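Local coordinates for protein trans-4-hydroxy-L-proline dehydratase (Clostridioides difficile 70-100-2010, PDB 6VXC) that catalyses, as a glycyl radical enzyme, the dehydration of trans-4-hydroxy-L-proline to (S)-1-pyrroline-5-carboxylate in anaerobic hydroxyproline breakdown, at residues F360-G372 with R447-F460. Numbering follows the deposited sequence.
Sequences FANINTGGINPDG and RLGGTSGCVETGCF
The guanidinium of Arg447 has the carbonyl O of Asp371 over the centre of one face, and at its edge, in plane, NH2 gives a hydrogen to a water that also bonds Pro370 O. The ring of Phe460 lies with one face against the backbone of Gly449 and Gly450, while Asn364 OD1 comes up to its edge, 4.0 Å from CZ. That same OD1 takes the N-H of Thr451 at 2.9 Å in a nearly straight bond (168°), the donor tilted 24° from the carbonyl plane. Asn362 reaches further along: chi1 of -171° swings CG away from the backbone N and carries ND2 to a hydrogen bond with Gly453 O at 2.8 Å, above the carbonyl plane. One water joins Phe360 O, Asn362 N and Gly453 N. Cys454 SG approaches the Phe360 ring obliquely, 3.5 Å from CE2, a sulfur-aromatic contact. Asparagine amides and water thus tie the hairpin 450-452/456-458, the Cys loop of the glycyl radical enzyme barrel, to strand 362-366; as in relatives, Cys454 is probably the radical cysteine and Glu456 the proton acceptor. Strand 362-366 runs parallel to 396-401; helices 305-318 and 324-339 pack on Ile363, and helix 429-438 touches Ile368, Thr451 and Thr457.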
ATOM      1  N   PHE A 360       0.796  -4.766   2.843  1.00 11.06           N
ATOM      2  CA  PHE A 360       1.535  -3.516   2.699  1.00 12.55           C
ATOM      3  C   PHE A 360       1.550  -2.701   3.990  1.00 12.71           C
ATOM      4  O   PHE A 360       1.328  -1.490   3.980  1.00 13.46           O
ATOM      5  CB  PHE A 360       0.972  -2.674   1.543  1.00 11.31           C
ATOM      6  CG  PHE A 360       1.066  -3.338   0.218  1.00 12.10           C
ATOM      7  CD1 PHE A 360       0.104  -4.239  -0.189  1.00 12.51           C
ATOM      8  CD2 PHE A 360       2.131  -3.079  -0.623  1.00 12.58           C
ATOM      9  CE1 PHE A 360       0.193  -4.859  -1.399  1.00 13.39           C
ATOM     10  CE2 PHE A 360       2.224  -3.702  -1.841  1.00 15.37           C
ATOM     11  CZ  PHE A 360       1.250  -4.603  -2.227  1.00 12.00           C
ATOM     12  N   ALA A 361       1.842  -3.368   5.104  1.00 11.30           N
ATOM     13  CA  ALA A 361       2.008  -2.693   6.389  1.00 11.49           C
ATOM     14  C   ALA A 361       3.458  -2.230   6.462  1.00 10.68           C
ATOM     15  O   ALA A 361       4.360  -3.019   6.739  1.00 14.30           O
ATOM     16  CB  ALA A 361       1.646  -3.598   7.556  1.00  8.31           C
ATOM     17  N   ASN A 362       3.673  -0.951   6.205  1.00 10.59           N
ATOM     18  CA  ASN A 362       4.991  -0.393   5.940  1.00 11.48           C
ATOM     19  C   ASN A 362       5.559   0.256   7.207  1.00 11.41           C
ATOM     20  O   ASN A 362       5.006   1.233   7.710  1.00 10.90           O
ATOM     21  CB  ASN A 362       4.863   0.614   4.795  1.00 12.54           C
ATOM     22  CG  ASN A 362       6.196   1.105   4.281  1.00 10.84           C
ATOM     23  OD1 ASN A 362       7.148   1.270   5.031  1.00 13.05           O
ATOM     24  ND2 ASN A 362       6.244   1.409   2.989  1.00 10.80           N
ATOM     25  N   ILE A 363       6.681  -0.269   7.697  1.00 11.01           N
ATOM     26  CA  ILE A 363       7.364   0.263   8.872  1.00  9.35           C
ATOM     27  C   ILE A 363       8.596   1.042   8.414  1.00 10.51           C
ATOM     28  O   ILE A 363       9.373   0.556   7.587  1.00 12.19           O
ATOM     29  CB  ILE A 363       7.711  -0.871   9.859  1.00 11.39           C
ATOM     30  CG1 ILE A 363       6.408  -1.535  10.351  1.00 11.52           C
ATOM     31  CG2 ILE A 363       8.545  -0.336  11.021  1.00 11.23           C
ATOM     32  CD1 ILE A 363       6.565  -2.726  11.286  1.00 10.31           C
ATOM     33  N   ASN A 364       8.738   2.278   8.920  1.00 11.58           N
ATOM     34  CA  ASN A 364       9.820   3.207   8.601  1.00 10.01           C
ATOM     35  C   ASN A 364      10.785   3.252   9.797  1.00 10.22           C
ATOM     36  O   ASN A 364      10.426   3.753  10.867  1.00 13.05           O
ATOM     37  CB  ASN A 364       9.268   4.609   8.337  1.00  9.14           C
ATOM     38  CG  ASN A 364       8.687   4.813   6.930  1.00 10.68           C
ATOM     39  OD1 ASN A 364       8.566   5.952   6.502  1.00 13.72           O
ATOM     40  ND2 ASN A 364       8.286   3.738   6.239  1.00 10.64           N
ATOM     41  N   THR A 365      12.003   2.759   9.617  1.00 10.66           N
ATOM     42  CA  THR A 365      13.014   2.724  10.668  1.00 11.04           C
ATOM     43  C   THR A 365      14.163   3.658  10.306  1.00 11.29           C
ATOM     44  O   THR A 365      14.588   3.721   9.146  1.00 11.10           O
ATOM     45  CB  THR A 365      13.503   1.272  10.883  1.00 11.31           C
ATOM     46  OG1 THR A 365      12.414   0.468  11.344  1.00 10.10           O
ATOM     47  CG2 THR A 365      14.642   1.169  11.908  1.00 10.86           C
ATOM     48  N   GLY A 366      14.664   4.390  11.296  1.00 15.07           N
ATOM     49  CA  GLY A 366      15.730   5.342  11.041  1.00 12.27           C
ATOM     50  C   GLY A 366      15.244   6.780  11.091  1.00 12.17           C
ATOM     51  O   GLY A 366      14.736   7.233  12.121  1.00 13.08           O
ATOM     52  N   GLY A 367      15.387   7.499   9.979  1.00 11.37           N
ATOM     53  CA  GLY A 367      14.790   8.802   9.807  1.00 11.05           C
ATOM     54  C   GLY A 367      15.252   9.800  10.852  1.00 14.85           C
ATOM     55  O   GLY A 367      16.418   9.822  11.271  1.00 14.15           O
ATOM     56  N   ILE A 368      14.322  10.683  11.233  1.00 14.40           N
ATOM     57  CA  ILE A 368      14.561  11.755  12.190  1.00 11.79           C
ATOM     58  C   ILE A 368      13.547  11.639  13.317  1.00 11.50           C
ATOM     59  O   ILE A 368      12.464  11.077  13.154  1.00 13.15           O
ATOM     60  CB  ILE A 368      14.490  13.148  11.534  1.00 11.96           C
ATOM     61  CG1 ILE A 368      13.145  13.340  10.819  1.00 12.45           C
ATOM     62  CG2 ILE A 368      15.624  13.335  10.544  1.00 12.13           C
ATOM     63  CD1 ILE A 368      13.057  14.637  10.143  1.00 14.92           C
ATOM     64  N   ASN A 369      13.919  12.174  14.478  1.00 13.33           N
ATOM     65  CA  ASN A 369      13.016  12.192  15.618  1.00 11.57           C
ATOM     66  C   ASN A 369      12.076  13.388  15.526  1.00 12.27           C
ATOM     67  O   ASN A 369      12.188  14.225  14.626  1.00 13.25           O
ATOM     68  CB  ASN A 369      13.817  12.159  16.926  1.00 14.54           C
ATOM     69  CG  ASN A 369      14.729  13.359  17.116  1.00 15.12           C
ATOM     70  OD1 ASN A 369      14.495  14.440  16.598  1.00 15.71           O
ATOM     71  ND2 ASN A 369      15.783  13.160  17.899  1.00 16.94           N
ATOM     72  N   PRO A 370      11.105  13.482  16.437  1.00 13.14           N
ATOM     73  CA  PRO A 370      10.148  14.589  16.359  1.00 13.30           C
ATOM     74  C   PRO A 370      10.795  15.963  16.422  1.00 15.79           C
ATOM     75  O   PRO A 370      10.185  16.926  15.951  1.00 14.15           O
ATOM     76  CB  PRO A 370       9.221  14.326  17.552  1.00 13.84           C
ATOM     77  CG  PRO A 370       9.256  12.849  17.703  1.00 10.22           C
ATOM     78  CD  PRO A 370      10.684  12.466  17.421  1.00 13.09           C
ATOM     79  N   ASP A 371      12.015  16.084  16.950  1.00 15.37           N
ATOM     80  CA  ASP A 371      12.721  17.358  16.940  1.00 15.11           C
ATOM     81  C   ASP A 371      13.462  17.614  15.634  1.00 15.68           C
ATOM     82  O   ASP A 371      14.016  18.700  15.462  1.00 18.67           O
ATOM     83  CB  ASP A 371      13.724  17.423  18.105  1.00 18.68           C
ATOM     84  CG  ASP A 371      13.043  17.526  19.464  1.00 23.74           C
ATOM     85  OD1 ASP A 371      11.957  18.124  19.537  1.00 23.56           O
ATOM     86  OD2 ASP A 371      13.594  17.015  20.456  1.00 29.19           O
ATOM     87  N   GLY A 372      13.470  16.666  14.705  1.00 14.28           N
ATOM     88  CA  GLY A 372      14.152  16.854  13.441  1.00 12.36           C
ATOM     89  C   GLY A 372      15.611  16.436  13.373  1.00 14.17           C
ATOM     90  O   GLY A 372      16.272  16.726  12.369  1.00 12.90           O
ATOM     91  N   ARG A 447       7.890  16.377  10.438  1.00 12.04           N
ATOM     92  CA  ARG A 447       8.892  15.574  11.126  1.00 10.91           C
ATOM     93  C   ARG A 447       8.317  14.292  11.713  1.00 13.61           C
ATOM     94  O   ARG A 447       9.088  13.403  12.091  1.00 13.45           O
ATOM     95  CB  ARG A 447       9.555  16.408  12.228  1.00 11.91           C
ATOM     96  CG  ARG A 447      10.477  17.499  11.701  1.00 14.84           C
ATOM     97  CD  ARG A 447      10.829  18.511  12.794  1.00 13.67           C
ATOM     98  NE  ARG A 447      11.806  19.491  12.333  1.00 14.54           N
ATOM     99  CZ  ARG A 447      11.968  20.703  12.857  1.00 13.63           C
ATOM    100  NH1 ARG A 447      12.892  21.514  12.360  1.00 16.80           N
ATOM    101  NH2 ARG A 447      11.218  21.101  13.874  1.00 11.01           N
ATOM    102  N   LEU A 448       6.999  14.173  11.808  1.00 11.25           N
ATOM    103  CA  LEU A 448       6.389  12.942  12.283  1.00 10.88           C
ATOM    104  C   LEU A 448       6.018  12.008  11.137  1.00 11.49           C
ATOM    105  O   LEU A 448       5.513  10.912  11.383  1.00 15.26           O
ATOM    106  CB  LEU A 448       5.136  13.267  13.124  1.00 11.59           C
ATOM    107  CG  LEU A 448       5.361  14.233  14.296  1.00 16.58           C
ATOM    108  CD1 LEU A 448       4.060  14.646  15.020  1.00 14.71           C
ATOM    109  CD2 LEU A 448       6.356  13.661  15.298  1.00 13.11           C
ATOM    110  N   GLY A 449       6.300  12.395   9.897  1.00 12.93           N
ATOM    111  CA  GLY A 449       5.795  11.700   8.733  1.00 13.25           C
ATOM    112  C   GLY A 449       6.753  10.663   8.153  1.00 10.89           C
ATOM    113  O   GLY A 449       7.846  10.403   8.649  1.00 11.72           O
ATOM    114  N   GLY A 450       6.312  10.084   7.050  1.00  9.82           N
ATOM    115  CA  GLY A 450       7.074   9.041   6.407  1.00 10.32           C
ATOM    116  C   GLY A 450       6.319   8.529   5.206  1.00 11.19           C
ATOM    117  O   GLY A 450       5.492   9.240   4.630  1.00 10.33           O
ATOM    118  N   THR A 451       6.648   7.307   4.800  1.00 10.28           N
ATOM    119  CA  THR A 451       5.973   6.647   3.699  1.00 11.80           C
ATOM    120  C   THR A 451       5.245   5.427   4.231  1.00 11.54           C
ATOM    121  O   THR A 451       5.689   4.794   5.189  1.00 11.48           O
ATOM    122  CB  THR A 451       6.953   6.218   2.590  1.00 10.62           C
ATOM    123  OG1 THR A 451       7.951   5.341   3.127  1.00 13.79           O
ATOM    124  CG2 THR A 451       7.624   7.438   1.939  1.00 10.81           C
ATOM    125  N   SER A 452       4.125   5.102   3.600  1.00 11.53           N
ATOM    126  CA  SER A 452       3.390   3.892   3.908  1.00 10.80           C
ATOM    127  C   SER A 452       3.018   3.219   2.600  1.00 10.96           C
ATOM    128  O   SER A 452       3.338   3.708   1.513  1.00 12.99           O
ATOM    129  CB  SER A 452       2.147   4.184   4.761  1.00 13.15           C
ATOM    130  OG  SER A 452       1.190   4.940   4.038  1.00 17.32           O
ATOM    131  N   GLY A 453       2.320   2.105   2.711  1.00 14.08           N
ATOM    132  CA  GLY A 453       1.995   1.329   1.527  1.00 12.61           C
ATOM    133  C   GLY A 453       3.275   0.959   0.802  1.00 12.41           C
ATOM    134  O   GLY A 453       4.186   0.367   1.381  1.00 13.77           O
ATOM    135  N   CYS A 454       3.383   1.356  -0.465  1.00 13.23           N
ATOM    136  CA  CYS A 454       4.594   1.111  -1.241  1.00 10.67           C
ATOM    137  C   CYS A 454       5.627   2.228  -1.078  1.00 12.03           C
ATOM    138  O   CYS A 454       6.748   1.975  -0.635  1.00 14.63           O
ATOM    139  CB  CYS A 454       4.233   0.919  -2.717  1.00 11.58           C
ATOM    140  SG  CYS A 454       3.262  -0.575  -3.040  1.00 18.54           S
ATOM    141  N   VAL A 455       5.266   3.463  -1.430  1.00 11.49           N
ATOM    142  CA  VAL A 455       6.190   4.589  -1.375  1.00 10.31           C
ATOM    143  C   VAL A 455       5.461   5.866  -0.963  1.00 11.56           C
ATOM    144  O   VAL A 455       6.000   6.962  -1.119  1.00 15.75           O
ATOM    145  CB  VAL A 455       6.889   4.810  -2.733  1.00  9.25           C
ATOM    146  CG1 VAL A 455       7.745   3.590  -3.142  1.00  9.50           C
ATOM    147  CG2 VAL A 455       5.838   5.200  -3.819  1.00  8.78           C
ATOM    148  N   GLU A 456       4.243   5.746  -0.437  1.00 12.89           N
ATOM    149  CA  GLU A 456       3.333   6.893  -0.364  1.00 13.06           C
ATOM    150  C   GLU A 456       3.613   7.765   0.860  1.00 10.67           C
ATOM    151  O   GLU A 456       3.563   7.285   1.991  1.00 12.98           O
ATOM    152  CB  GLU A 456       1.882   6.420  -0.368  1.00 11.79           C
ATOM    153  CG  GLU A 456       1.478   5.718  -1.662  1.00 12.62           C
ATOM    154  CD  GLU A 456       1.778   4.232  -1.646  1.00 13.11           C
ATOM    155  OE1 GLU A 456       2.819   3.823  -2.198  1.00 14.55           O
ATOM    156  OE2 GLU A 456       0.973   3.480  -1.068  1.00 15.27           O
ATOM    157  N   THR A 457       3.867   9.054   0.619  1.00 11.63           N
ATOM    158  CA  THR A 457       4.219  10.025   1.653  1.00  8.80           C
ATOM    159  C   THR A 457       2.985  10.514   2.397  1.00 10.98           C
ATOM    160  O   THR A 457       1.976  10.864   1.779  1.00 13.71           O
ATOM    161  CB  THR A 457       4.912  11.224   1.024  1.00 11.02           C
ATOM    162  OG1 THR A 457       6.062  10.783   0.314  1.00 15.11           O
ATOM    163  CG2 THR A 457       5.333  12.228   2.103  1.00 11.55           C
ATOM    164  N   GLY A 458       3.069  10.553   3.720  1.00 10.89           N
ATOM    165  CA  GLY A 458       1.950  11.011   4.521  1.00 11.50           C
ATOM    166  C   GLY A 458       2.380  11.483   5.888  1.00 10.98           C
ATOM    167  O   GLY A 458       3.472  11.164   6.370  1.00 11.10           O
ATOM    168  N   CYS A 459       1.497  12.231   6.523  1.00 11.44           N
ATOM    169  CA  CYS A 459       1.736  12.724   7.870  1.00 11.68           C
ATOM    170  C   CYS A 459       1.041  11.782   8.864  1.00 14.22           C
ATOM    171  O   CYS A 459      -0.164  11.899   9.121  1.00 15.45           O
ATOM    172  CB  CYS A 459       1.272  14.167   8.001  1.00 12.16           C
ATOM    173  SG  CYS A 459       1.665  14.837   9.625  1.00 21.60           S
ATOM    174  N   PHE A 460       1.826  10.862   9.428  1.00 15.83           N
ATOM    175  CA  PHE A 460       1.314   9.718  10.194  1.00 14.03           C
ATOM    176  C   PHE A 460       0.441  10.156  11.360  1.00 12.12           C
ATOM    177  O   PHE A 460       0.847  10.979  12.173  1.00 16.06           O
ATOM    178  CB  PHE A 460       2.492   8.886  10.723  1.00 13.10           C
ATOM    179  CG  PHE A 460       3.344   8.261   9.650  1.00 11.54           C
ATOM    180  CD1 PHE A 460       2.901   8.176   8.336  1.00 12.36           C
ATOM    181  CD2 PHE A 460       4.602   7.744   9.969  1.00  9.01           C
ATOM    182  CE1 PHE A 460       3.691   7.580   7.351  1.00  9.76           C
ATOM    183  CE2 PHE A 460       5.392   7.152   8.996  1.00 10.76           C
ATOM    184  CZ  PHE A 460       4.941   7.066   7.692  1.00 10.68           C
TER
HETATM  185  O   HOH W   1       1.493   0.780   5.292  1.00 10.72           O
HETATM  186  O   HOH W   2       6.000   3.797   8.065  1.00 13.10           O
HETATM  187  O   HOH W   3       9.823  11.522  14.092  1.00 11.66           O
HETATM  188  O   HOH W   4       9.756  19.917  15.772  1.00 21.93           O